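Local coordinates for protein Agap007691-pb (Anopheles gambiae, PDB 5C98) that is a serpin of unknown function that probably inhibits serine proteases and may take part in insect immunity, at residues L56-V67 against Y298-H308. Numbering follows the deposited sequence.
Sequences LAGAAVQEDFQV and YGGVFEIDDLH
Val61 and Val301 pack against each other in the close-packed, apolar part of the contact. CG1 of Val61, anti to the backbone N (chi1 167°), lies 3.9 Å from CG2 of Val301. The same CG1 sits over one face of the Phe65 ring. Phe65 CZ also reaches Val301 CG2, at 4.0 Å. CG2 of Val61 presses on the backbone of Val301, 3.6 Å from its CA. Next to this apolar patch, CD2 of Leu307 meets CB of Ala57 at 3.7 Å. The backbones join here in a single beta bridge: His308 N donates to Leu56 O, and Gly58 N donates to Asp306 O. This joins helix 59-69 of the serpin fold to the loop and short helix 300-303 that lead toward strand 320-328. Asp306 then turns its carboxylate to the first turn of helix 59-69, whose N-cap is Gly58. Val61 N donates to Asp306 OD2 (3.0 Å), nearly in line with the C-O bond. The positive end of the helix dipole would probably stabilise the negative charge of Asp306. Water 1 links Ala60 N to Asp306 OD1. The other end is looser and wetter. The bond from Gly300 N to Asp64 OD2 is weak (3.3 Å), and water 2 donates to the same oxygen. Water 2 also connects it to Tyr298 O and Val301 N. Beyond it, exposed Val67 touches the Tyr298 ring through CG1, 3.9 Å from CE1, the two side chains lying roughly perpendicular.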
loop_
_atom_site.group_PDB
_atom_site.type_symbol
_atom_site.label_atom_id
_atom_site.label_comp_id
_atom_site.label_asym_id
_atom_site.label_seq_id
_atom_site.Cartn_x
_atom_site.Cartn_y
_atom_site.Cartn_z
ATOM N N LEU A 56 9.045 7.742 -20.627
ATOM C CA LEU A 56 10.483 7.661 -20.849
ATOM C C LEU A 56 10.921 6.283 -21.287
ATOM O O LEU A 56 12.105 6.056 -21.521
ATOM C CB LEU A 56 11.214 8.013 -19.545
ATOM C CG LEU A 56 10.762 9.346 -18.942
ATOM C CD1 LEU A 56 11.722 9.815 -17.887
ATOM C CD2 LEU A 56 10.613 10.418 -20.008
ATOM N N ALA A 57 9.988 5.355 -21.403
ATOM C CA ALA A 57 10.305 3.950 -21.540
ATOM C C ALA A 57 10.307 3.540 -22.999
ATOM O O ALA A 57 9.521 4.037 -23.807
ATOM C CB ALA A 57 9.263 3.117 -20.779
ATOM N N GLY A 58 11.184 2.590 -23.329
ATOM C CA GLY A 58 11.210 2.002 -24.646
ATOM C C GLY A 58 10.079 1.008 -24.824
ATOM O O GLY A 58 9.231 0.813 -23.955
ATOM N N ALA A 59 10.085 0.357 -25.983
ATOM C CA ALA A 59 8.949 -0.466 -26.378
ATOM C C ALA A 59 8.689 -1.599 -25.399
ATOM O O ALA A 59 7.526 -1.910 -25.102
ATOM C CB ALA A 59 9.219 -1.046 -27.754
ATOM N N ALA A 60 9.747 -2.268 -24.922
ATOM C CA ALA A 60 9.562 -3.426 -24.045
ATOM C C ALA A 60 8.868 -3.038 -22.748
ATOM O O ALA A 60 7.945 -3.734 -22.294
ATOM C CB ALA A 60 10.900 -4.100 -23.739
ATOM N N VAL A 61 9.317 -1.959 -22.111
ATOM C CA VAL A 61 8.719 -1.555 -20.841
ATOM C C VAL A 61 7.357 -0.908 -21.055
ATOM O O VAL A 61 6.448 -1.077 -20.233
ATOM C CB VAL A 61 9.683 -0.664 -20.027
ATOM C CG1 VAL A 61 8.977 0.040 -18.850
ATOM C CG2 VAL A 61 10.823 -1.510 -19.514
ATOM N N GLN A 62 7.176 -0.134 -22.123
ATOM C CA GLN A 62 5.838 0.385 -22.376
ATOM C C GLN A 62 4.823 -0.746 -22.513
ATOM O O GLN A 62 3.712 -0.644 -21.990
ATOM C CB GLN A 62 5.820 1.310 -23.588
ATOM C CG GLN A 62 6.439 2.645 -23.279
ATOM C CD GLN A 62 6.201 3.683 -24.339
ATOM O OE1 GLN A 62 6.005 3.368 -25.510
ATOM N NE2 GLN A 62 6.250 4.968 -23.926
ATOM N N GLU A 63 5.192 -1.842 -23.194
ATOM C CA GLU A 63 4.296 -2.984 -23.302
ATOM C C GLU A 63 4.002 -3.564 -21.930
ATOM O O GLU A 63 2.844 -3.820 -21.589
ATOM C CB GLU A 63 4.915 -4.037 -24.216
ATOM C CG GLU A 63 4.023 -5.238 -24.467
ATOM C CD GLU A 63 4.691 -6.247 -25.382
ATOM O OE1 GLU A 63 5.463 -7.084 -24.870
ATOM O OE2 GLU A 63 4.462 -6.176 -26.600
ATOM N N ASP A 64 5.042 -3.774 -21.121
ATOM C CA ASP A 64 4.853 -4.274 -19.766
ATOM C C ASP A 64 3.857 -3.417 -18.996
ATOM O O ASP A 64 3.014 -3.938 -18.261
ATOM C CB ASP A 64 6.181 -4.279 -19.011
ATOM C CG ASP A 64 6.955 -5.576 -19.138
ATOM O OD1 ASP A 64 6.595 -6.455 -19.947
ATOM O OD2 ASP A 64 7.971 -5.695 -18.413
ATOM N N PHE A 65 3.984 -2.098 -19.083
ATOM C CA PHE A 65 3.125 -1.243 -18.276
ATOM C C PHE A 65 1.705 -1.222 -18.819
ATOM O O PHE A 65 0.751 -1.063 -18.052
ATOM C CB PHE A 65 3.679 0.180 -18.262
ATOM C CG PHE A 65 4.886 0.378 -17.381
ATOM C CD1 PHE A 65 5.598 -0.684 -16.856
ATOM C CD2 PHE A 65 5.299 1.663 -17.069
ATOM C CE1 PHE A 65 6.709 -0.465 -16.070
ATOM C CE2 PHE A 65 6.412 1.891 -16.256
ATOM C CZ PHE A 65 7.120 0.824 -15.771
ATOM N N GLN A 66 1.545 -1.365 -20.131
ATOM C CA GLN A 66 0.217 -1.504 -20.710
ATOM C C GLN A 66 -0.461 -2.757 -20.180
ATOM O O GLN A 66 -1.632 -2.729 -19.799
ATOM C CB GLN A 66 0.340 -1.532 -22.233
ATOM C CG GLN A 66 0.646 -0.159 -22.816
ATOM C CD GLN A 66 1.272 -0.219 -24.194
ATOM O OE1 GLN A 66 1.238 -1.253 -24.883
ATOM N NE2 GLN A 66 1.844 0.905 -24.616
ATOM N N VAL A 67 0.279 -3.856 -20.104
ATOM C CA VAL A 67 -0.292 -5.113 -19.622
ATOM C C VAL A 67 -0.578 -5.029 -18.130
ATOM O O VAL A 67 -1.682 -5.345 -17.665
ATOM C CB VAL A 67 0.671 -6.265 -19.939
ATOM C CG1 VAL A 67 0.138 -7.576 -19.362
ATOM C CG2 VAL A 67 0.847 -6.398 -21.435
ATOM N N TYR A 298 6.332 -8.825 -14.425
ATOM C CA TYR A 298 6.532 -7.460 -14.878
ATOM C C TYR A 298 7.887 -6.943 -14.427
ATOM O O TYR A 298 8.042 -5.779 -14.053
ATOM C CB TYR A 298 5.424 -6.563 -14.355
ATOM C CG TYR A 298 4.047 -7.074 -14.620
ATOM C CD1 TYR A 298 3.651 -7.423 -15.906
ATOM C CD2 TYR A 298 3.134 -7.197 -13.594
ATOM C CE1 TYR A 298 2.376 -7.885 -16.151
ATOM C CE2 TYR A 298 1.855 -7.658 -13.827
ATOM C CZ TYR A 298 1.483 -7.992 -15.108
ATOM O OH TYR A 298 0.210 -8.463 -15.350
ATOM N N GLY A 299 8.893 -7.796 -14.495
ATOM C CA GLY A 299 10.211 -7.394 -14.067
ATOM C C GLY A 299 10.982 -6.600 -15.090
ATOM O O GLY A 299 12.066 -6.128 -14.762
ATOM N N GLY A 300 10.438 -6.432 -16.303
ATOM C CA GLY A 300 11.205 -5.856 -17.400
ATOM C C GLY A 300 11.849 -4.516 -17.087
ATOM O O GLY A 300 12.999 -4.277 -17.462
ATOM N N VAL A 301 11.116 -3.606 -16.436
ATOM C CA VAL A 301 11.666 -2.284 -16.143
ATOM C C VAL A 301 12.878 -2.366 -15.226
ATOM O O VAL A 301 13.693 -1.437 -15.204
ATOM C CB VAL A 301 10.598 -1.365 -15.537
ATOM C CG1 VAL A 301 10.226 -1.810 -14.125
ATOM C CG2 VAL A 301 11.070 0.096 -15.550
ATOM N N PHE A 302 13.017 -3.454 -14.477
ATOM C CA PHE A 302 14.148 -3.637 -13.584
ATOM C C PHE A 302 15.262 -4.445 -14.224
ATOM O O PHE A 302 16.359 -4.494 -13.665
ATOM C CB PHE A 302 13.682 -4.317 -12.280
ATOM C CG PHE A 302 12.512 -3.636 -11.622
ATOM C CD1 PHE A 302 12.689 -2.471 -10.911
ATOM C CD2 PHE A 302 11.235 -4.159 -11.711
ATOM C CE1 PHE A 302 11.607 -1.831 -10.308
ATOM C CE2 PHE A 302 10.159 -3.520 -11.113
ATOM C CZ PHE A 302 10.344 -2.368 -10.427
ATOM N N GLU A 303 15.006 -5.075 -15.379
ATOM C CA GLU A 303 15.906 -6.060 -15.976
ATOM C C GLU A 303 16.367 -5.693 -17.379
ATOM O O GLU A 303 17.303 -6.319 -17.887
ATOM C CB GLU A 303 15.213 -7.428 -16.058
ATOM C CG GLU A 303 14.828 -8.017 -14.717
ATOM C CD GLU A 303 13.937 -9.240 -14.859
ATOM O OE1 GLU A 303 13.782 -9.732 -15.998
ATOM O OE2 GLU A 303 13.385 -9.701 -13.836
ATOM N N ILE A 304 15.725 -4.729 -18.024
ATOM C CA ILE A 304 16.109 -4.247 -19.341
ATOM C C ILE A 304 16.419 -2.768 -19.194
ATOM O O ILE A 304 15.676 -2.034 -18.529
ATOM C CB ILE A 304 14.959 -4.454 -20.352
ATOM C CG1 ILE A 304 14.656 -5.949 -20.493
ATOM C CG2 ILE A 304 15.307 -3.846 -21.712
ATOM C CD1 ILE A 304 13.344 -6.258 -21.186
ATOM N N ASP A 305 17.502 -2.324 -19.829
ATOM C CA ASP A 305 17.876 -0.910 -19.782
ATOM C C ASP A 305 17.034 -0.168 -20.804
ATOM O O ASP A 305 17.365 -0.102 -21.987
ATOM C CB ASP A 305 19.367 -0.739 -20.028
ATOM C CG ASP A 305 20.198 -1.360 -18.922
ATOM O OD1 ASP A 305 20.060 -0.916 -17.767
ATOM O OD2 ASP A 305 20.974 -2.300 -19.200
ATOM N N ASP A 306 15.914 0.400 -20.334
ATOM C CA ASP A 306 14.892 0.895 -21.233
ATOM C C ASP A 306 14.373 2.291 -20.917
ATOM O O ASP A 306 13.576 2.807 -21.702
ATOM C CB ASP A 306 13.708 -0.093 -21.281
ATOM C CG ASP A 306 13.058 -0.193 -22.665
ATOM O OD1 ASP A 306 13.759 -0.094 -23.703
ATOM O OD2 ASP A 306 11.818 -0.383 -22.717
ATOM N N LEU A 307 14.825 2.946 -19.852
ATOM C CA LEU A 307 14.314 4.270 -19.479
ATOM C C LEU A 307 15.270 5.379 -19.882
ATOM O O LEU A 307 16.466 5.337 -19.560
ATOM C CB LEU A 307 14.083 4.371 -17.975
ATOM C CG LEU A 307 13.202 3.274 -17.385
ATOM C CD1 LEU A 307 12.979 3.446 -15.885
ATOM C CD2 LEU A 307 11.872 3.215 -18.115
ATOM N N HIS A 308 14.729 6.386 -20.551
ATOM C CA HIS A 308 15.513 7.540 -20.985
ATOM C C HIS A 308 15.438 8.609 -19.908
ATOM O O HIS A 308 14.511 9.407 -19.858
ATOM C CB HIS A 308 15.004 8.073 -22.313
ATOM C CG HIS A 308 15.817 9.200 -22.854
ATOM N ND1 HIS A 308 15.299 10.136 -23.717
ATOM C CD2 HIS A 308 17.110 9.544 -22.653
ATOM C CE1 HIS A 308 16.235 11.014 -24.021
ATOM N NE2 HIS A 308 17.344 10.677 -23.389
HETATM O O HOH W 1 12.582 -1.782 -25.697
HETATM O O HOH W 2 8.304 -3.955 -16.205
HETATM O O HOH W 3 8.597 -8.117 -17.944
#